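Local atomic coordinates of transglutaminase-like enzymes, putative cysteine protease (Cytophaga hutchinsonii, PDB entry 3ISR), a protein that is a putative cysteine protease of the transglutaminase-like superfamily, and so probably hydrolyses peptide or related amide bonds by means of a catalytic cysteine. Residues L187-C192 with I197-F202; N141-V146 with I227-T232; M12-H17 with G239-A244. All coordinates share one frame; numbering follows the deposited sequence.

Interaction 1 of 3, residues L187-C192 with I197-F202; sequences LGIALC and IPARYF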
loop_
_atom_site.group_PDB
_atom_site.type_symbol
_atom_site.label_atom_id
_atom_site.label_comp_id
_atom_site.label_asym_id
_atom_site.label_seq_id
_atom_site.Cartn_x
_atom_site.Cartn_y
_atom_site.Cartn_z
ATOM N N LEU B 187 -7.472 6.527 -13.186
ATOM C CA LEU B 187 -7.075 7.716 -12.445
ATOM C C LEU B 187 -7.986 8.939 -12.674
ATOM O O LEU B 187 -8.348 9.634 -11.721
ATOM C CB LEU B 187 -5.603 8.057 -12.713
ATOM C CG LEU B 187 -5.056 9.254 -11.932
ATOM C CD1 LEU B 187 -5.223 8.997 -10.394
ATOM C CD2 LEU B 187 -3.575 9.477 -12.306
ATOM N N GLY B 188 -8.409 9.163 -13.908
ATOM C CA GLY B 188 -9.394 10.218 -14.198
ATOM C C GLY B 188 -10.686 9.975 -13.422
ATOM O O GLY B 188 -11.238 10.894 -12.821
ATOM N N ILE B 189 -11.148 8.727 -13.419
ATOM C CA ILE B 189 -12.394 8.367 -12.705
ATOM C C ILE B 189 -12.236 8.638 -11.218
ATOM O O ILE B 189 -13.097 9.278 -10.602
ATOM C CB ILE B 189 -12.750 6.884 -12.911
ATOM C CG1 ILE B 189 -13.175 6.630 -14.356
ATOM C CG2 ILE B 189 -13.899 6.467 -11.976
ATOM C CD1 ILE B 189 -13.050 5.169 -14.760
ATOM N N ALA B 190 -11.124 8.186 -10.641
ATOM C CA ALA B 190 -10.930 8.367 -9.203
ATOM C C ALA B 190 -10.917 9.831 -8.828
ATOM O O ALA B 190 -11.520 10.214 -7.842
ATOM C CB ALA B 190 -9.635 7.688 -8.723
ATOM N N LEU B 191 -10.200 10.642 -9.600
ATOM C CA LEU B 191 -10.112 12.071 -9.299
ATOM C C LEU B 191 -11.443 12.782 -9.476
ATOM O O LEU B 191 -11.783 13.652 -8.678
ATOM C CB LEU B 191 -8.986 12.725 -10.120
ATOM C CG LEU B 191 -7.556 12.275 -9.758
ATOM C CD1 LEU B 191 -6.572 12.712 -10.844
ATOM C CD2 LEU B 191 -7.105 12.810 -8.372
ATOM N N CYS B 192 -12.222 12.398 -10.492
ATOM C CA CYS B 192 -13.589 12.946 -10.635
ATOM C C CYS B 192 -14.463 12.614 -9.440
ATOM O O CYS B 192 -15.096 13.493 -8.862
ATOM C CB CYS B 192 -14.284 12.380 -11.856
ATOM S SG CYS B 192 -13.740 13.084 -13.398
ATOM N N ILE B 197 -18.015 14.180 -8.654
ATOM C CA ILE B 197 -18.495 14.194 -10.039
ATOM C C ILE B 197 -18.648 12.727 -10.454
ATOM O O ILE B 197 -17.676 11.974 -10.383
ATOM C CB ILE B 197 -17.472 14.916 -10.962
ATOM C CG1 ILE B 197 -17.271 16.359 -10.506
ATOM C CG2 ILE B 197 -17.914 14.893 -12.455
ATOM C CD1 ILE B 197 -15.995 17.004 -11.082
ATOM N N PRO B 198 -19.857 12.299 -10.869
ATOM C CA PRO B 198 -19.971 10.888 -11.219
ATOM C C PRO B 198 -19.108 10.554 -12.428
ATOM O O PRO B 198 -19.014 11.350 -13.358
ATOM C CB PRO B 198 -21.466 10.696 -11.534
ATOM C CG PRO B 198 -22.159 11.925 -10.956
ATOM C CD PRO B 198 -21.130 13.027 -11.012
ATOM N N ALA B 199 -18.449 9.399 -12.404
ATOM C CA ALA B 199 -17.588 9.025 -13.541
ATOM C C ALA B 199 -17.598 7.530 -13.724
ATOM O O ALA B 199 -17.765 6.795 -12.753
ATOM C CB ALA B 199 -16.174 9.519 -13.325
ATOM N N ARG B 200 -17.429 7.072 -14.967
ATOM C CA ARG B 200 -17.450 5.649 -15.217
ATOM C C ARG B 200 -16.382 5.266 -16.253
ATOM O O ARG B 200 -15.887 6.108 -17.003
ATOM C CB ARG B 200 -18.845 5.195 -15.675
ATOM C CG ARG B 200 -19.260 5.775 -17.066
ATOM C CD ARG B 200 -20.700 5.408 -17.427
ATOM N NE ARG B 200 -20.964 5.723 -18.830
ATOM C CZ ARG B 200 -22.158 5.671 -19.406
ATOM N NH1 ARG B 200 -23.239 5.313 -18.714
ATOM N NH2 ARG B 200 -22.275 5.972 -20.696
ATOM N N TYR B 201 -16.068 3.987 -16.278
ATOM C CA TYR B 201 -15.055 3.427 -17.152
ATOM C C TYR B 201 -15.668 3.089 -18.519
ATOM O O TYR B 201 -16.787 2.578 -18.591
ATOM C CB TYR B 201 -14.566 2.167 -16.454
ATOM C CG TYR B 201 -13.375 1.458 -17.040
ATOM C CD1 TYR B 201 -12.092 1.964 -16.862
ATOM C CD2 TYR B 201 -13.530 0.226 -17.682
ATOM C CE1 TYR B 201 -10.977 1.278 -17.346
ATOM C CE2 TYR B 201 -12.423 -0.465 -18.185
ATOM C CZ TYR B 201 -11.152 0.084 -18.006
ATOM O OH TYR B 201 -10.036 -0.564 -18.467
ATOM N N PHE B 202 -14.921 3.369 -19.589
ATOM C CA PHE B 202 -15.381 3.147 -20.969
ATOM C C PHE B 202 -14.317 2.314 -21.695
ATOM O O PHE B 202 -13.141 2.661 -21.673
ATOM C CB PHE B 202 -15.571 4.520 -21.645
ATOM C CG PHE B 202 -15.952 4.461 -23.134
ATOM C CD1 PHE B 202 -17.226 4.813 -23.550
ATOM C CD2 PHE B 202 -15.022 4.092 -24.094
ATOM C CE1 PHE B 202 -17.583 4.780 -24.922
ATOM C CE2 PHE B 202 -15.362 4.056 -25.469
ATOM C CZ PHE B 202 -16.652 4.409 -25.866
#

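Interaction 2 of 3, residues N141-V146 with I227-T232; sequences NVYSKV and IIFDAT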
loop_
_atom_site.group_PDB
_atom_site.type_symbol
_atom_site.label_atom_id
_atom_site.label_comp_id
_atom_site.label_asym_id
_atom_site.label_seq_id
_atom_site.Cartn_x
_atom_site.Cartn_y
_atom_site.Cartn_z
ATOM N N ASN B 141 -16.117 25.603 -12.880
ATOM C CA ASN B 141 -17.174 24.838 -13.537
ATOM C C ASN B 141 -16.797 23.379 -13.787
ATOM O O ASN B 141 -15.649 23.068 -14.113
ATOM C CB ASN B 141 -17.710 25.533 -14.803
ATOM C CG ASN B 141 -16.874 25.258 -16.051
ATOM O OD1 ASN B 141 -16.075 26.096 -16.459
ATOM N ND2 ASN B 141 -17.083 24.107 -16.679
ATOM N N VAL B 142 -17.787 22.506 -13.625
ATOM C CA VAL B 142 -17.597 21.069 -13.662
ATOM C C VAL B 142 -16.849 20.582 -14.904
ATOM O O VAL B 142 -15.906 19.801 -14.787
ATOM C CB VAL B 142 -18.940 20.313 -13.487
ATOM C CG1 VAL B 142 -18.721 18.818 -13.518
ATOM C CG2 VAL B 142 -19.621 20.726 -12.171
ATOM N N TYR B 143 -17.262 21.034 -16.088
ATOM C CA TYR B 143 -16.599 20.583 -17.303
ATOM C C TYR B 143 -15.124 20.955 -17.252
ATOM O O TYR B 143 -14.254 20.116 -17.501
ATOM C CB TYR B 143 -17.239 21.161 -18.568
ATOM C CG TYR B 143 -16.447 20.778 -19.806
ATOM C CD1 TYR B 143 -16.603 19.518 -20.398
ATOM C CD2 TYR B 143 -15.505 21.651 -20.350
ATOM C CE1 TYR B 143 -15.852 19.150 -21.508
ATOM C CE2 TYR B 143 -14.753 21.294 -21.458
ATOM C CZ TYR B 143 -14.933 20.050 -22.032
ATOM O OH TYR B 143 -14.190 19.717 -23.133
ATOM N N SER B 144 -14.844 22.213 -16.925
ATOM C CA SER B 144 -13.455 22.668 -16.841
ATOM C C SER B 144 -12.663 21.894 -15.790
ATOM O O SER B 144 -11.472 21.607 -15.973
ATOM C CB SER B 144 -13.393 24.168 -16.579
ATOM O OG SER B 144 -13.861 24.857 -17.723
ATOM N N LYS B 145 -13.328 21.530 -14.704
ATOM C CA LYS B 145 -12.684 20.715 -13.708
ATOM C C LYS B 145 -12.253 19.347 -14.262
ATOM O O LYS B 145 -11.119 18.926 -14.054
ATOM C CB LYS B 145 -13.610 20.536 -12.518
ATOM C CG LYS B 145 -12.876 20.176 -11.276
ATOM C CD LYS B 145 -13.204 21.173 -10.198
ATOM C CE LYS B 145 -14.475 20.834 -9.511
ATOM N NZ LYS B 145 -14.866 22.008 -8.696
ATOM N N VAL B 146 -13.143 18.665 -14.981
ATOM C CA VAL B 146 -12.797 17.344 -15.539
ATOM C C VAL B 146 -11.733 17.457 -16.626
ATOM O O VAL B 146 -10.827 16.619 -16.741
ATOM C CB VAL B 146 -14.028 16.572 -16.062
ATOM C CG1 VAL B 146 -13.623 15.153 -16.535
ATOM C CG2 VAL B 146 -15.085 16.451 -14.968
ATOM N N ILE B 227 -20.076 12.662 -20.613
ATOM C CA ILE B 227 -19.159 13.320 -21.515
ATOM C C ILE B 227 -17.873 12.505 -21.493
ATOM O O ILE B 227 -17.342 12.235 -20.420
ATOM C CB ILE B 227 -18.831 14.757 -21.062
ATOM C CG1 ILE B 227 -20.109 15.617 -20.880
ATOM C CG2 ILE B 227 -17.844 15.427 -22.038
ATOM C CD1 ILE B 227 -20.995 15.779 -22.146
ATOM N N ILE B 228 -17.367 12.160 -22.672
ATOM C CA ILE B 228 -16.179 11.323 -22.778
ATOM C C ILE B 228 -14.862 12.096 -22.677
ATOM O O ILE B 228 -14.738 13.216 -23.187
ATOM C CB ILE B 228 -16.223 10.455 -24.066
ATOM C CG1 ILE B 228 -15.210 9.298 -23.939
ATOM C CG2 ILE B 228 -15.998 11.295 -25.323
ATOM C CD1 ILE B 228 -15.667 8.011 -24.601
ATOM N N PHE B 229 -13.871 11.489 -22.021
ATOM C CA PHE B 229 -12.551 12.111 -21.826
ATOM C C PHE B 229 -11.484 11.039 -21.961
ATOM O O PHE B 229 -11.720 9.894 -21.606
ATOM C CB PHE B 229 -12.424 12.706 -20.426
ATOM C CG PHE B 229 -13.293 13.906 -20.193
ATOM C CD1 PHE B 229 -12.799 15.187 -20.400
ATOM C CD2 PHE B 229 -14.609 13.748 -19.758
ATOM C CE1 PHE B 229 -13.617 16.317 -20.181
ATOM C CE2 PHE B 229 -15.439 14.862 -19.551
ATOM C CZ PHE B 229 -14.940 16.145 -19.760
ATOM N N ASP B 230 -10.301 11.406 -22.434
ATOM C CA ASP B 230 -9.238 10.416 -22.598
ATOM C C ASP B 230 -7.911 11.088 -22.343
ATOM O O ASP B 230 -7.382 11.764 -23.215
ATOM C CB ASP B 230 -9.278 9.803 -24.012
ATOM C CG ASP B 230 -8.137 8.839 -24.279
ATOM O OD1 ASP B 230 -7.370 8.494 -23.361
ATOM O OD2 ASP B 230 -7.978 8.424 -25.449
ATOM N N ALA B 231 -7.376 10.890 -21.143
ATOM C CA ALA B 231 -6.139 11.530 -20.739
ATOM C C ALA B 231 -4.906 11.021 -21.465
ATOM O O ALA B 231 -3.853 11.652 -21.357
ATOM C CB ALA B 231 -5.944 11.438 -19.216
ATOM N N THR B 232 -5.008 9.919 -22.214
ATOM C CA THR B 232 -3.839 9.472 -23.005
ATOM C C THR B 232 -3.611 10.354 -24.223
ATOM O O THR B 232 -2.501 10.412 -24.751
ATOM C CB THR B 232 -3.938 8.003 -23.522
ATOM O OG1 THR B 232 -4.973 7.903 -24.512
ATOM C CG2 THR B 232 -4.190 7.017 -22.368
#

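Interaction 3 of 3, residues M12-H17 with G239-A244; sequences MKFKIH and GLVKIA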
loop_
_atom_site.group_PDB
_atom_site.type_symbol
_atom_site.label_atom_id
_atom_site.label_comp_id
_atom_site.label_asym_id
_atom_site.label_seq_id
_atom_site.Cartn_x
_atom_site.Cartn_y
_atom_site.Cartn_z
HETATM N N MSE B 12 -21.816 7.457 -37.942
HETATM C CA MSE B 12 -20.423 7.120 -38.201
HETATM C C MSE B 12 -20.346 5.617 -38.390
HETATM O O MSE B 12 -20.810 4.868 -37.543
HETATM C CB MSE B 12 -19.553 7.527 -37.005
HETATM C CG MSE B 12 -19.836 8.915 -36.466
HETATM SE SE MSE B 12 -19.300 10.259 -37.793
HETATM C CE MSE B 12 -17.374 10.270 -37.411
ATOM N N LYS B 13 -19.768 5.178 -39.502
ATOM C CA LYS B 13 -19.669 3.746 -39.798
ATOM C C LYS B 13 -18.247 3.231 -39.613
ATOM O O LYS B 13 -17.288 3.864 -40.054
ATOM C CB LYS B 13 -20.193 3.429 -41.215
ATOM N N PHE B 14 -18.126 2.083 -38.943
ATOM C CA PHE B 14 -16.841 1.445 -38.701
ATOM C C PHE B 14 -16.869 -0.050 -38.981
ATOM O O PHE B 14 -17.908 -0.709 -38.842
ATOM C CB PHE B 14 -16.404 1.657 -37.238
ATOM C CG PHE B 14 -16.219 3.083 -36.875
ATOM C CD1 PHE B 14 -15.000 3.710 -37.089
ATOM C CD2 PHE B 14 -17.272 3.813 -36.335
ATOM C CE1 PHE B 14 -14.831 5.047 -36.761
ATOM C CE2 PHE B 14 -17.119 5.148 -36.013
ATOM C CZ PHE B 14 -15.895 5.767 -36.224
ATOM N N LYS B 15 -15.712 -0.587 -39.335
ATOM C CA LYS B 15 -15.524 -2.030 -39.350
ATOM C C LYS B 15 -14.616 -2.346 -38.179
ATOM O O LYS B 15 -13.554 -1.728 -38.035
ATOM C CB LYS B 15 -14.874 -2.511 -40.657
ATOM N N ILE B 16 -15.028 -3.282 -37.331
ATOM C CA ILE B 16 -14.214 -3.630 -36.156
ATOM C C ILE B 16 -13.853 -5.110 -36.170
ATOM O O ILE B 16 -14.611 -5.943 -36.674
ATOM C CB ILE B 16 -14.892 -3.247 -34.809
ATOM C CG1 ILE B 16 -16.237 -3.957 -34.646
ATOM C CG2 ILE B 16 -15.005 -1.722 -34.673
ATOM C CD1 ILE B 16 -16.919 -3.690 -33.279
ATOM N N HIS B 17 -12.679 -5.416 -35.633
ATOM C CA HIS B 17 -12.226 -6.796 -35.530
ATOM C C HIS B 17 -11.299 -6.979 -34.344
ATOM O O HIS B 17 -10.428 -6.143 -34.089
ATOM C CB HIS B 17 -11.490 -7.240 -36.800
ATOM C CG HIS B 17 -10.937 -8.634 -36.710
ATOM N ND1 HIS B 17 -9.624 -8.894 -36.383
ATOM C CD2 HIS B 17 -11.528 -9.843 -36.880
ATOM C CE1 HIS B 17 -9.425 -10.202 -36.374
ATOM N NE2 HIS B 17 -10.566 -10.802 -36.666
ATOM N N GLY B 239 -13.752 8.649 -32.940
ATOM C CA GLY B 239 -13.383 7.374 -33.563
ATOM C C GLY B 239 -13.620 6.132 -32.707
ATOM O O GLY B 239 -13.209 5.037 -33.084
ATOM N N LEU B 240 -14.300 6.295 -31.569
ATOM C CA LEU B 240 -14.530 5.186 -30.634
ATOM C C LEU B 240 -15.799 4.393 -30.885
ATOM O O LEU B 240 -16.868 4.955 -31.123
ATOM C CB LEU B 240 -14.545 5.695 -29.189
ATOM C CG LEU B 240 -13.218 6.227 -28.657
ATOM C CD1 LEU B 240 -13.459 7.089 -27.396
ATOM C CD2 LEU B 240 -12.250 5.092 -28.348
ATOM N N VAL B 241 -15.674 3.077 -30.817
ATOM C CA VAL B 241 -16.832 2.195 -30.865
ATOM C C VAL B 241 -16.929 1.501 -29.519
ATOM O O VAL B 241 -15.987 0.803 -29.110
ATOM C CB VAL B 241 -16.704 1.178 -32.012
ATOM C CG1 VAL B 241 -17.859 0.196 -31.990
ATOM C CG2 VAL B 241 -16.643 1.923 -33.355
ATOM N N LYS B 242 -18.061 1.684 -28.840
ATOM C CA LYS B 242 -18.205 1.262 -27.453
ATOM C C LYS B 242 -18.346 -0.235 -27.295
ATOM O O LYS B 242 -19.174 -0.871 -27.947
ATOM C CB LYS B 242 -19.424 1.926 -26.799
ATOM C CG LYS B 242 -19.570 1.564 -25.306
ATOM C CD LYS B 242 -20.900 2.070 -24.730
ATOM C CE LYS B 242 -20.891 3.581 -24.539
ATOM N NZ LYS B 242 -22.168 4.133 -23.957
ATOM N N ILE B 243 -17.564 -0.779 -26.380
ATOM C CA ILE B 243 -17.722 -2.155 -25.959
ATOM C C ILE B 243 -18.469 -2.195 -24.645
ATOM O O ILE B 243 -19.526 -2.828 -24.554
ATOM C CB ILE B 243 -16.357 -2.854 -25.822
ATOM C CG1 ILE B 243 -15.763 -3.056 -27.209
ATOM C CG2 ILE B 243 -16.488 -4.203 -25.078
ATOM C CD1 ILE B 243 -14.250 -3.287 -27.171
ATOM N N ALA B 244 -17.920 -1.544 -23.614
ATOM C CA ALA B 244 -18.603 -1.508 -22.329
ATOM C C ALA B 244 -18.403 -0.213 -21.569
ATOM O O ALA B 244 -17.478 0.559 -21.849
ATOM C CB ALA B 244 -18.148 -2.689 -21.451
#

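Interaction 1 of 3, residues L187-C192 with I197-F202
Helix 187-192 and strand 199-202 run nearly antiparallel, at 171°, with their axes 7.7 Å apart at the closest. The chain turns back between them, and one backbone bond marks the turn: I197 N donates to C192 O at 3.0 Å. Further along, the CA atoms of I189 and A199 face each other, 5.3 Å apart. Helix 181-194 thus packs on the antiparallel sheet of the transglutaminase-like domain and leads through a short turn into strand 199-206.

The side chains that meet are mostly apolar: I189, C192, I197 and A199, with the edge of the Y201 ring. I189 carries the part of the contact farther from the turn. Its CG2 stands anti to the backbone N and rests near the methyl of A199, whereas CG1 lies beside that N (chi1 -69°) and sends CD1 on to the strand. I189 CD1 packs 3.6 Å from Y201 CA and also reaches the edge of the Y201 ring, close to its plane. Nearer the turn, C192 CB sits 3.7 Å from A199 CB and 4.2 Å from I197 CB.

R200 turns its side chain away from the helix. Its NE forms a salt bridge with E219 and its guanidinium makes a cation-pi contact with W226. Between the two segments the packing is apolar, with one backbone hydrogen bond just before the strand; R193 of the same helix adds a bond to A199 O.

Interaction 2 of 3, residues N141-V146 with I227-T232
Y143 and V146 are the residues of segment 141-146 that meet segment 227-232, both of them through F229. N141 occupies the N-cap position. Y143 CG stands anti to the backbone N (chi1 175°), which carries the ring out to the strand. There Y143 CE1 lies 3.6 Å from F229 CZ. The two rings meet obliquely, with planes at 40° and centroids 5.7 Å apart. Y143 CE1, at the ring edge, lies 4.3 Å from I227 CG2.

One turn on, V146 points at the strand. Its CG1, anti to the backbone N, sits almost over the middle of the F229 ring, 3.5 Å from the centroid. This is a CH-pi contact, only 9° off the ring normal. A leucine in place of F229 would probably lose the flat face that V146 CG1 rests on and leave the Y143 ring without its aromatic neighbour.

Past F229 the strand ends in an Asx turn, in which D230 OD1 accepts from both T232 N and T232 OG1. D230 OD2 is hydrogen-bonded to H215 NE2, a His-Asp pair consistent with the active site of transglutaminase-like enzymes. The helix runs nearly parallel to 227-229, part of strand 225-229, one of the two outermost strands of its sheet within this chain. V146 also touches C192 of helix 181-194 and F218 of strand 215-222. F229 also touches T150, one turn further along helix 142-156.

Interaction 3 of 3, residues M12-H17 with G239-A244
Strands 12-17 and 240-244 face each other without a backbone hydrogen bond between them, and their nearest CA atoms, those of F14 and V241, are 7.9 Å apart. The side chains fill the distance. F14 and V241 both point across it, and the two side chains overlap side by side. V241 CG2 comes to 3.6 Å from F14 CD2 and 3.7 Å from F14 CG, so the methyl lies against the root of the ring, at an oblique angle to it. The F14 CG lies beside its backbone N (chi1 -62°), which carries the far end of the ring to G239. There F14 CZ is 4.0 Å from G239 CA. G239 has no side chain, and the ring meets bare backbone at that end.

V241 uses its other methyl for I16. V241 CG1, anti to the backbone N (chi1 176°), lies 4.2 Å from I16 CD1. The valine therefore divides its two branches between two residues that point to the same side of strand 12-17.

The contact is packing between two beta sheets. Strand 12-24 belongs to the large antiparallel sheet, between strands 78-96 and 261-272. Strand 240-246 is one of the two outermost strands, within this chain, of the four-stranded sheet and pairs with strand 199-206. A classic beta bulge interrupts that pairing, where I243 and A244 both face T203.

F14 touches C270 and S272 of strand 261-272. I16 touches C270 on the same strand, A86 of strand 78-96, and Y205 of strand 199-206.

Overall arrangement
From the N terminus, strand 12-24 of the large sheet comes early, and its segment 12-17 is the first half of interaction 3. Helix 142-156 follows and opens the loop that interaction 2 closes at 227-232. Within that loop, helix 181-194 turns straight into strand 199-206 and closes interaction 1, the shortest loop. Segment 239-244 then closes the outermost loop, so the three nest and none cross. All reach the four-stranded sheet. Interactions 1 and 2 join two helices to it and touch each other through C192 and V146, their centres about 9 Å apart. Interaction 3, whose centre lies about 22 Å from that of interaction 1, ties the sheet to the N-terminal part; F202 packs on K242.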